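Local coordinates for protein GDNF family receptor alpha-3 (Homo sapiens, PDB 2GH0) that serves as the cell-surface receptor for artemin, whose binding leads to autophosphorylation and activation of the RET receptor in support of sensory and sympathetic peripheral neurons, at residues C98-L101 against R102-C105; C111-R114 against L115-Q119; N173-E176 against E177-L181. All coordinates share one frame; numbering follows the deposited sequence.

The three contacts follow one another along the chain, and all belong to the second GDNF/GAS1 domain of the receptor piece. Interaction 1 lies on helix 98-106, interaction 2 on helix 109-121, which comes next, and interaction 3 at the start of helix 175-186. The centre of interaction 1 is about 13 Å from that of interaction 2 and about 12 Å from that of interaction 3; those of interactions 2 and 3 are about 19 Å apart, their nearest atoms about 5 Å, without touching. Helix 98-106 is thus the middle piece: the Cys105-Cys111 disulfide joins it to the next helix, and the Arg102-Glu177 salt bridge brings in the later helix 175-186.

Interaction 1 of 3, residues C98-L101 against R102-C105; sequences CLEL and RRLC
Leu99 reaches along the helix to Arg102, the two side chains running side by side in the same direction, and its methyl CD2 lies over one face of the guanidinium, 3.6 Å from Arg102 NH2. The edge of that group meets a water, which accepts from Arg102 NE at 2.9 Å and donates to Leu99 O at 2.8 Å, so the arginine is fastened back to the preceding turn. A bend at chi3 (53°) in an otherwise extended chain brings a face of the guanidinium against Leu99 CD2, and a salt bridge from NH2 to Glu177 holds its far end. Around the corner, Glu100 and Arg103 form a second i to i+3 pair, a salt bridge whose detailed geometry is doubtful because the modelled charged atoms are too close. Beneath these side chains run the helical backbone bonds, among them the nearly straight one from Cys105 N to Leu101 O (2.8 Å, 174°). The helix is pinned at both ends: Cys98 is disulfide-bonded to Cys166 and packs on helix 175-186 at Cys178, while Cys105 is joined to Cys111 in the first turn of helix 109-121.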
ATOM      1  N   CYS C  98     -15.967  12.898 -54.729  1.00 34.90           N
ATOM      2  CA  CYS C  98     -15.432  11.512 -54.639  1.00 34.62           C
ATOM      3  C   CYS C  98     -14.082  11.311 -55.343  1.00 33.63           C
ATOM      4  O   CYS C  98     -13.271  10.494 -54.859  1.00 33.03           O
ATOM      5  CB  CYS C  98     -16.394  10.528 -55.236  1.00 37.94           C
ATOM      6  SG  CYS C  98     -17.937  10.380 -54.269  1.00 43.98           S
ATOM      7  N   LEU C  99     -13.914  11.994 -56.490  1.00 30.47           N
ATOM      8  CA  LEU C  99     -12.689  11.940 -57.321  1.00 31.08           C
ATOM      9  C   LEU C  99     -11.483  12.587 -56.647  1.00 32.50           C
ATOM     10  O   LEU C  99     -10.371  12.061 -56.756  1.00 35.38           O
ATOM     11  CB  LEU C  99     -12.906  12.568 -58.718  1.00 30.25           C
ATOM     12  CG  LEU C  99     -13.973  11.858 -59.553  1.00 29.60           C
ATOM     13  CD1 LEU C  99     -14.218  12.660 -60.807  1.00 31.62           C
ATOM     14  CD2 LEU C  99     -13.600  10.377 -59.817  1.00 32.54           C
ATOM     15  N   GLU C 100     -11.688  13.716 -55.967  1.00 32.43           N
ATOM     16  CA  GLU C 100     -10.679  14.230 -54.980  1.00 32.39           C
ATOM     17  C   GLU C 100     -10.285  13.300 -53.841  1.00 33.69           C
ATOM     18  O   GLU C 100      -9.113  13.176 -53.487  1.00 34.41           O
ATOM     19  CB  GLU C 100     -11.204  15.534 -54.396  1.00 33.81           C
ATOM     20  CG  GLU C 100     -11.186  16.558 -55.497  1.00 39.36           C
ATOM     21  CD  GLU C 100      -9.867  16.472 -56.263  1.00 49.94           C
ATOM     22  OE1 GLU C 100      -8.815  16.501 -55.498  1.00 51.58           O
ATOM     23  OE2 GLU C 100      -9.880  16.396 -57.579  1.00 50.95           O
ATOM     24  N   LEU C 101     -11.275  12.704 -53.208  1.00 31.87           N
ATOM     25  CA  LEU C 101     -11.014  11.682 -52.193  1.00 31.60           C
ATOM     26  C   LEU C 101     -10.143  10.495 -52.698  1.00 31.93           C
ATOM     27  O   LEU C 101      -9.182  10.073 -52.023  1.00 32.31           O
ATOM     28  CB  LEU C 101     -12.371  11.166 -51.693  1.00 32.42           C
ATOM     29  CG  LEU C 101     -12.392  10.382 -50.386  1.00 30.38           C
ATOM     30  CD1 LEU C 101     -11.707  11.174 -49.196  1.00 35.20           C
ATOM     31  CD2 LEU C 101     -13.843   9.890 -50.030  1.00 34.36           C
ATOM     32  N   ARG C 102     -10.518   9.893 -53.845  1.00 31.85           N
ATOM     33  CA  ARG C 102      -9.682   8.847 -54.455  1.00 31.97           C
ATOM     34  C   ARG C 102      -8.262   9.316 -54.735  1.00 31.42           C
ATOM     35  O   ARG C 102      -7.319   8.551 -54.613  1.00 32.33           O
ATOM     36  CB  ARG C 102     -10.273   8.386 -55.788  1.00 32.82           C
ATOM     37  CG  ARG C 102      -9.693   7.025 -56.237  1.00 35.65           C
ATOM     38  CD  ARG C 102     -10.337   6.479 -57.538  1.00 34.03           C
ATOM     39  NE  ARG C 102     -10.269   7.496 -58.605  1.00 34.46           N
ATOM     40  CZ  ARG C 102     -10.890   7.388 -59.778  1.00 36.52           C
ATOM     41  NH1 ARG C 102     -11.552   6.285 -60.052  1.00 38.39           N
ATOM     42  NH2 ARG C 102     -10.803   8.356 -60.694  1.00 34.70           N
ATOM     43  N   ARG C 103      -8.118  10.576 -55.114  1.00 28.52           N
ATOM     44  CA  ARG C 103      -6.788  11.146 -55.382  1.00 30.74           C
ATOM     45  C   ARG C 103      -5.937  11.204 -54.104  1.00 33.49           C
ATOM     46  O   ARG C 103      -4.602  11.109 -54.177  1.00 31.48           O
ATOM     47  CB  ARG C 103      -6.924  12.537 -55.923  1.00 30.90           C
ATOM     48  CG  ARG C 103      -5.505  13.077 -56.433  1.00 29.43           C
ATOM     49  CD  ARG C 103      -5.750  14.252 -57.295  1.00 39.19           C
ATOM     50  NE  ARG C 103      -5.081  15.447 -56.760  1.00 48.83           N
ATOM     51  CZ  ARG C 103      -5.548  16.139 -55.711  1.00 50.44           C
ATOM     52  NH1 ARG C 103      -6.691  15.747 -55.057  1.00 51.50           N
ATOM     53  NH2 ARG C 103      -4.846  17.222 -55.328  1.00 53.32           N
ATOM     54  N   LEU C 104      -6.701  11.397 -52.972  1.00 33.37           N
ATOM     55  CA  LEU C 104      -6.022  11.466 -51.666  1.00 34.70           C
ATOM     56  C   LEU C 104      -5.660  10.029 -51.342  1.00 35.45           C
ATOM     57  O   LEU C 104      -4.546   9.762 -50.888  1.00 36.44           O
ATOM     58  CB  LEU C 104      -6.902  12.104 -50.571  1.00 34.58           C
ATOM     59  CG  LEU C 104      -6.389  12.059 -49.095  1.00 35.31           C
ATOM     60  CD1 LEU C 104      -5.063  12.807 -48.883  1.00 34.57           C
ATOM     61  CD2 LEU C 104      -7.447  12.539 -48.095  1.00 35.73           C
ATOM     62  N   CYS C 105      -6.606   9.101 -51.538  1.00 36.13           N
ATOM     63  CA  CYS C 105      -6.269   7.694 -51.513  1.00 35.89           C
ATOM     64  C   CYS C 105      -5.011   7.311 -52.355  1.00 35.35           C
ATOM     65  O   CYS C 105      -4.076   6.661 -51.850  1.00 35.64           O
ATOM     66  CB  CYS C 105      -7.500   6.842 -51.895  1.00 36.05           C
ATOM     67  SG  CYS C 105      -7.149   5.126 -51.776  1.00 40.89           S
TER
HETATM   68  O   HOH W   1      -9.411  10.261 -58.644  1.00 31.30           O

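Interaction 2 of 3, residues C111-R114 against L115-Q119; sequences CRSR and LVDFQ
Leu115 N donates to Cys111 O and Val116 N to Arg112 O, the first two of four consecutive i to i+4 bonds that cross from residues 111-114 into 115-119. The bond from Val116 N to Arg112 O is short and straight (2.8 Å, 167°). Asp117 N and Phe118 N continue the series to Ser113 O and Arg114 O, and Gln119 N to Leu115 O carries it on, so the alpha-helix is unbroken. On the outer side Val116 lays its methyl CG2 over the preceding turn, 3.3 Å from Arg112 O. Asp117, which also touches Ala141 of helix 135-143, folds back more sharply: with chi1 at 43° its carboxylate sits over the backbone of that turn, where OD2 comes 2.9 Å from Ser113 O and OD1 2.7 Å from Arg114 O. Both pairs join two acceptors, so neither is a hydrogen bond, and the proximity probably costs some electrostatic energy. Arg114 NE lies 5.0 Å from Asp117 OD2 and may offset part of the charge, though the charged atoms do not touch. Arg114, its chain bent at chi2, sends NH1 to a hydrogen bond with Gly144 O, beyond helix 135-143. This helix 109-121 belongs to the disulfide-rich, mainly helical GDNF/GAS1 domain, and Cys111 bonds it to Cys105 of helix 98-106. An alanine in place of Asp117 would probably open a gap over the carbonyls of Ser113 and Arg114 and beside Ala141, and leave Arg114 without this nearby negative charge. On the buried side Leu115 packs against Arg102 and Phe106, while Phe118 points its ring away from residues 111-114 to stack with Phe185 and to meet Phe184 with planes at about 90°, joining this helix to helix 175-186.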
ATOM      1  N   CYS C 111      -3.457   2.787 -48.959  1.00 34.56           N
ATOM      2  CA  CYS C 111      -4.838   3.036 -49.455  1.00 33.33           C
ATOM      3  C   CYS C 111      -4.994   2.621 -50.906  1.00 32.08           C
ATOM      4  O   CYS C 111      -5.945   1.959 -51.239  1.00 31.89           O
ATOM      5  CB  CYS C 111      -5.251   4.479 -49.277  1.00 32.89           C
ATOM      6  SG  CYS C 111      -6.997   4.739 -49.745  1.00 39.27           S
ATOM      7  N   ARG C 112      -4.041   2.996 -51.785  1.00 31.93           N
ATOM      8  CA  ARG C 112      -4.147   2.535 -53.184  1.00 32.75           C
ATOM      9  C   ARG C 112      -4.328   0.990 -53.290  1.00 32.92           C
ATOM     10  O   ARG C 112      -5.220   0.477 -54.003  1.00 31.13           O
ATOM     11  CB  ARG C 112      -2.929   2.994 -54.022  1.00 32.47           C
ATOM     12  CG  ARG C 112      -3.139   2.546 -55.501  1.00 32.40           C
ATOM     13  CD  ARG C 112      -1.907   2.708 -56.327  1.00 34.34           C
ATOM     14  NE  ARG C 112      -1.597   4.103 -56.582  1.00 35.70           N
ATOM     15  CZ  ARG C 112      -2.102   4.857 -57.574  1.00 38.18           C
ATOM     16  NH1 ARG C 112      -3.035   4.402 -58.425  1.00 35.08           N
ATOM     17  NH2 ARG C 112      -1.687   6.112 -57.680  1.00 33.39           N
ATOM     18  N   SER C 113      -3.479   0.259 -52.565  1.00 33.32           N
ATOM     19  CA  SER C 113      -3.534  -1.203 -52.518  1.00 34.80           C
ATOM     20  C   SER C 113      -4.880  -1.775 -51.992  1.00 33.55           C
ATOM     21  O   SER C 113      -5.400  -2.766 -52.531  1.00 33.36           O
ATOM     22  CB  SER C 113      -2.334  -1.689 -51.688  1.00 37.13           C
ATOM     23  OG  SER C 113      -2.340  -3.090 -51.458  1.00 42.63           O
ATOM     24  N   ARG C 114      -5.446  -1.165 -50.947  1.00 31.94           N
ATOM     25  CA  ARG C 114      -6.761  -1.601 -50.414  1.00 32.17           C
ATOM     26  C   ARG C 114      -7.848  -1.357 -51.412  1.00 32.70           C
ATOM     27  O   ARG C 114      -8.795  -2.179 -51.536  1.00 29.98           O
ATOM     28  CB  ARG C 114      -7.065  -0.922 -49.100  1.00 30.25           C
ATOM     29  CG  ARG C 114      -5.913  -1.241 -48.040  1.00 34.33           C
ATOM     30  CD  ARG C 114      -6.077  -2.751 -47.611  1.00 32.76           C
ATOM     31  NE  ARG C 114      -4.999  -3.173 -46.698  1.00 31.98           N
ATOM     32  CZ  ARG C 114      -5.088  -3.065 -45.373  1.00 36.57           C
ATOM     33  NH1 ARG C 114      -6.186  -2.564 -44.862  1.00 34.14           N
ATOM     34  NH2 ARG C 114      -4.112  -3.483 -44.545  1.00 36.95           N
ATOM     35  N   LEU C 115      -7.726  -0.227 -52.124  1.00 31.84           N
ATOM     36  CA  LEU C 115      -8.758   0.117 -53.160  1.00 34.33           C
ATOM     37  C   LEU C 115      -8.629  -0.821 -54.353  1.00 34.24           C
ATOM     38  O   LEU C 115      -9.629  -1.292 -54.869  1.00 36.07           O
ATOM     39  CB  LEU C 115      -8.700   1.579 -53.612  1.00 32.52           C
ATOM     40  CG  LEU C 115      -9.850   2.025 -54.545  1.00 34.51           C
ATOM     41  CD1 LEU C 115     -11.258   1.938 -53.909  1.00 31.56           C
ATOM     42  CD2 LEU C 115      -9.610   3.426 -55.078  1.00 34.24           C
ATOM     43  N   VAL C 116      -7.405  -1.123 -54.758  1.00 35.04           N
ATOM     44  CA  VAL C 116      -7.221  -2.166 -55.766  1.00 35.52           C
ATOM     45  C   VAL C 116      -7.865  -3.516 -55.363  1.00 36.14           C
ATOM     46  O   VAL C 116      -8.554  -4.140 -56.177  1.00 34.99           O
ATOM     47  CB  VAL C 116      -5.786  -2.365 -56.108  1.00 35.45           C
ATOM     48  CG1 VAL C 116      -5.608  -3.651 -56.870  1.00 36.81           C
ATOM     49  CG2 VAL C 116      -5.291  -1.172 -56.909  1.00 36.74           C
ATOM     50  N   ASP C 117      -7.664  -3.976 -54.132  1.00 35.41           N
ATOM     51  CA  ASP C 117      -8.254  -5.272 -53.856  1.00 36.32           C
ATOM     52  C   ASP C 117      -9.770  -5.227 -53.798  1.00 34.06           C
ATOM     53  O   ASP C 117     -10.405  -6.215 -54.151  1.00 33.74           O
ATOM     54  CB  ASP C 117      -7.613  -6.068 -52.711  1.00 37.72           C
ATOM     55  CG  ASP C 117      -7.296  -5.258 -51.513  1.00 45.18           C
ATOM     56  OD1 ASP C 117      -8.279  -4.779 -50.895  1.00 54.28           O
ATOM     57  OD2 ASP C 117      -6.068  -5.243 -51.087  1.00 50.02           O
ATOM     58  N   PHE C 118     -10.358  -4.113 -53.376  1.00 32.38           N
ATOM     59  CA  PHE C 118     -11.827  -4.008 -53.339  1.00 33.11           C
ATOM     60  C   PHE C 118     -12.389  -4.064 -54.791  1.00 35.33           C
ATOM     61  O   PHE C 118     -13.406  -4.736 -55.109  1.00 35.00           O
ATOM     62  CB  PHE C 118     -12.202  -2.701 -52.612  1.00 31.97           C
ATOM     63  CG  PHE C 118     -13.678  -2.361 -52.689  1.00 35.94           C
ATOM     64  CD1 PHE C 118     -14.622  -3.180 -52.070  1.00 36.78           C
ATOM     65  CD2 PHE C 118     -14.102  -1.282 -53.366  1.00 38.71           C
ATOM     66  CE1 PHE C 118     -15.953  -2.898 -52.142  1.00 36.03           C
ATOM     67  CE2 PHE C 118     -15.481  -0.998 -53.468  1.00 41.78           C
ATOM     68  CZ  PHE C 118     -16.385  -1.806 -52.858  1.00 38.27           C
ATOM     69  N   GLN C 119     -11.716  -3.368 -55.696  1.00 35.93           N
ATOM     70  CA  GLN C 119     -12.085  -3.432 -57.130  1.00 38.14           C
ATOM     71  C   GLN C 119     -11.924  -4.810 -57.766  1.00 38.42           C
ATOM     72  O   GLN C 119     -12.668  -5.132 -58.665  1.00 41.09           O
ATOM     73  CB  GLN C 119     -11.211  -2.447 -57.916  1.00 38.37           C
ATOM     74  CG  GLN C 119     -11.594  -1.051 -57.542  1.00 43.15           C
ATOM     75  CD  GLN C 119     -10.759   0.035 -58.264  1.00 48.82           C
ATOM     76  OE1 GLN C 119      -9.638  -0.206 -58.790  1.00 51.99           O
ATOM     77  NE2 GLN C 119     -11.312   1.253 -58.268  1.00 50.34           N
TER

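Interaction 3 of 3, residues N173-E176 against E177-L181; sequences NLQE and ECEML
Gln175 and Glu179, one helical turn apart, are linked through their side chains: Gln175 NE2 donates to Glu179 OE2 at 3.0 Å in a fairly straight bond (164°). The carboxylate oxygen lies close to the amide plane of Gln175, yet the amide comes to it from above the carboxylate plane, the two planes standing 80° apart. A bend at chi2 (76°) shapes Gln175 so that NE2 can reach OE2 of the extended Glu179. This link is on the exposed side, together with Glu176, whose carboxylate remains 5.9 Å from that of Glu179, measured from Glu176 OE2 to Glu179 OE1. The packed side is carried by buried Cys178, disulfide-bonded to Cys168 and resting against Cys98 and Leu99 of helix 98-106. At its margin Leu174 touches Leu99 and runs side by side with Glu177, Leu174 CD2 lying 3.6 Å from Glu177 OE1, while Glu177 OE2 makes a salt bridge to Arg102. The backbone bond from Cys178 N to Leu174 O, 3.0 Å long, closes the first turn. Leu174 holds the N-cap position, and the whole forms the disulfide-anchored N-terminal turns of helix 175-186 in a cysteine-rich helical domain of the GDNF receptor family.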
ATOM      1  N   ASN C 173     -17.550  18.369 -65.787  1.00 50.91           N
ATOM      2  CA  ASN C 173     -17.548  17.434 -66.936  1.00 48.42           C
ATOM      3  C   ASN C 173     -17.166  15.969 -66.628  1.00 44.88           C
ATOM      4  O   ASN C 173     -17.061  15.149 -67.584  1.00 44.30           O
ATOM      5  CB  ASN C 173     -16.647  17.995 -68.082  1.00 48.55           C
ATOM      6  CG  ASN C 173     -17.362  19.094 -68.948  1.00 51.85           C
ATOM      7  OD1 ASN C 173     -16.897  19.421 -70.057  1.00 58.15           O
ATOM      8  ND2 ASN C 173     -18.448  19.541 -68.403  1.00 57.49           N
ATOM      9  N   LEU C 174     -16.967  15.678 -65.352  1.00 42.31           N
ATOM     10  CA  LEU C 174     -16.531  14.379 -64.920  1.00 39.67           C
ATOM     11  C   LEU C 174     -17.586  13.715 -64.049  1.00 37.94           C
ATOM     12  O   LEU C 174     -17.300  12.738 -63.343  1.00 35.75           O
ATOM     13  CB  LEU C 174     -15.289  14.501 -64.060  1.00 40.68           C
ATOM     14  CG  LEU C 174     -13.849  14.697 -64.809  1.00 39.67           C
ATOM     15  CD1 LEU C 174     -12.692  14.419 -63.860  1.00 45.48           C
ATOM     16  CD2 LEU C 174     -13.714  13.707 -65.954  1.00 45.83           C
ATOM     17  N   GLN C 175     -18.806  14.246 -64.120  1.00 35.60           N
ATOM     18  CA  GLN C 175     -19.927  13.675 -63.386  1.00 35.61           C
ATOM     19  C   GLN C 175     -20.010  12.150 -63.500  1.00 33.45           C
ATOM     20  O   GLN C 175     -20.137  11.434 -62.483  1.00 32.18           O
ATOM     21  CB  GLN C 175     -21.226  14.334 -63.869  1.00 36.42           C
ATOM     22  CG  GLN C 175     -22.440  13.820 -63.050  1.00 40.54           C
ATOM     23  CD  GLN C 175     -22.511  14.451 -61.658  1.00 41.41           C
ATOM     24  OE1 GLN C 175     -22.038  15.580 -61.458  1.00 48.68           O
ATOM     25  NE2 GLN C 175     -23.156  13.769 -60.724  1.00 39.49           N
ATOM     26  N   GLU C 176     -19.915  11.621 -64.717  1.00 32.66           N
ATOM     27  CA  GLU C 176     -20.075  10.154 -64.839  1.00 34.26           C
ATOM     28  C   GLU C 176     -18.932   9.365 -64.180  1.00 32.26           C
ATOM     29  O   GLU C 176     -19.146   8.307 -63.649  1.00 30.34           O
ATOM     30  CB  GLU C 176     -20.250   9.716 -66.276  1.00 34.78           C
ATOM     31  CG  GLU C 176     -21.541  10.256 -66.883  1.00 37.44           C
ATOM     32  CD  GLU C 176     -21.671  10.006 -68.392  1.00 41.22           C
ATOM     33  OE1 GLU C 176     -20.928  10.608 -69.239  1.00 46.55           O
ATOM     34  OE2 GLU C 176     -22.578   9.213 -68.729  1.00 50.46           O
ATOM     35  N   GLU C 177     -17.699   9.851 -64.317  1.00 33.34           N
ATOM     36  CA  GLU C 177     -16.576   9.159 -63.727  1.00 33.39           C
ATOM     37  C   GLU C 177     -16.788   9.141 -62.243  1.00 33.49           C
ATOM     38  O   GLU C 177     -16.493   8.150 -61.580  1.00 34.71           O
ATOM     39  CB  GLU C 177     -15.257   9.852 -64.040  1.00 33.89           C
ATOM     40  CG  GLU C 177     -14.101   8.912 -63.759  1.00 38.00           C
ATOM     41  CD  GLU C 177     -12.714   9.535 -63.871  1.00 43.52           C
ATOM     42  OE1 GLU C 177     -12.555  10.611 -64.482  1.00 44.18           O
ATOM     43  OE2 GLU C 177     -11.789   8.900 -63.322  1.00 47.02           O
ATOM     44  N   CYS C 178     -17.345  10.225 -61.711  1.00 33.97           N
ATOM     45  CA  CYS C 178     -17.547  10.318 -60.255  1.00 32.70           C
ATOM     46  C   CYS C 178     -18.585   9.322 -59.828  1.00 31.68           C
ATOM     47  O   CYS C 178     -18.423   8.645 -58.818  1.00 30.60           O
ATOM     48  CB  CYS C 178     -18.013  11.718 -59.870  1.00 34.76           C
ATOM     49  SG  CYS C 178     -18.080  12.040 -58.118  1.00 38.16           S
ATOM     50  N   GLU C 179     -19.682   9.241 -60.582  1.00 30.31           N
ATOM     51  CA  GLU C 179     -20.831   8.391 -60.157  1.00 31.67           C
ATOM     52  C   GLU C 179     -20.411   6.926 -60.222  1.00 30.42           C
ATOM     53  O   GLU C 179     -20.855   6.095 -59.475  1.00 31.40           O
ATOM     54  CB  GLU C 179     -22.009   8.638 -61.104  1.00 31.95           C
ATOM     55  CG  GLU C 179     -22.772   9.960 -60.856  1.00 33.13           C
ATOM     56  CD  GLU C 179     -23.855  10.277 -61.901  1.00 34.90           C
ATOM     57  OE1 GLU C 179     -23.879   9.616 -62.982  1.00 34.05           O
ATOM     58  OE2 GLU C 179     -24.610  11.279 -61.704  1.00 34.86           O
ATOM     59  N   MET C 180     -19.613   6.607 -61.220  1.00 32.02           N
ATOM     60  CA  MET C 180     -19.048   5.253 -61.351  1.00 32.50           C
ATOM     61  C   MET C 180     -18.282   4.818 -60.108  1.00 31.53           C
ATOM     62  O   MET C 180     -18.496   3.741 -59.602  1.00 30.96           O
ATOM     63  CB  MET C 180     -18.138   5.251 -62.577  1.00 33.90           C
ATOM     64  CG  MET C 180     -17.211   4.054 -62.618  1.00 40.96           C
ATOM     65  SD  MET C 180     -18.064   2.532 -62.978  1.00 53.09           S
ATOM     66  CE  MET C 180     -18.340   2.895 -64.640  1.00 39.20           C
ATOM     67  N   LEU C 181     -17.415   5.684 -59.598  1.00 30.37           N
ATOM     68  CA  LEU C 181     -16.643   5.377 -58.363  1.00 29.97           C
ATOM     69  C   LEU C 181     -17.570   5.265 -57.188  1.00 29.66           C
ATOM     70  O   LEU C 181     -17.548   4.284 -56.452  1.00 33.39           O
ATOM     71  CB  LEU C 181     -15.587   6.490 -58.140  1.00 30.66           C
ATOM     72  CG  LEU C 181     -14.747   6.451 -56.844  1.00 31.01           C
ATOM     73  CD1 LEU C 181     -14.008   5.128 -56.710  1.00 34.29           C
ATOM     74  CD2 LEU C 181     -13.808   7.621 -56.897  1.00 30.63           C
TER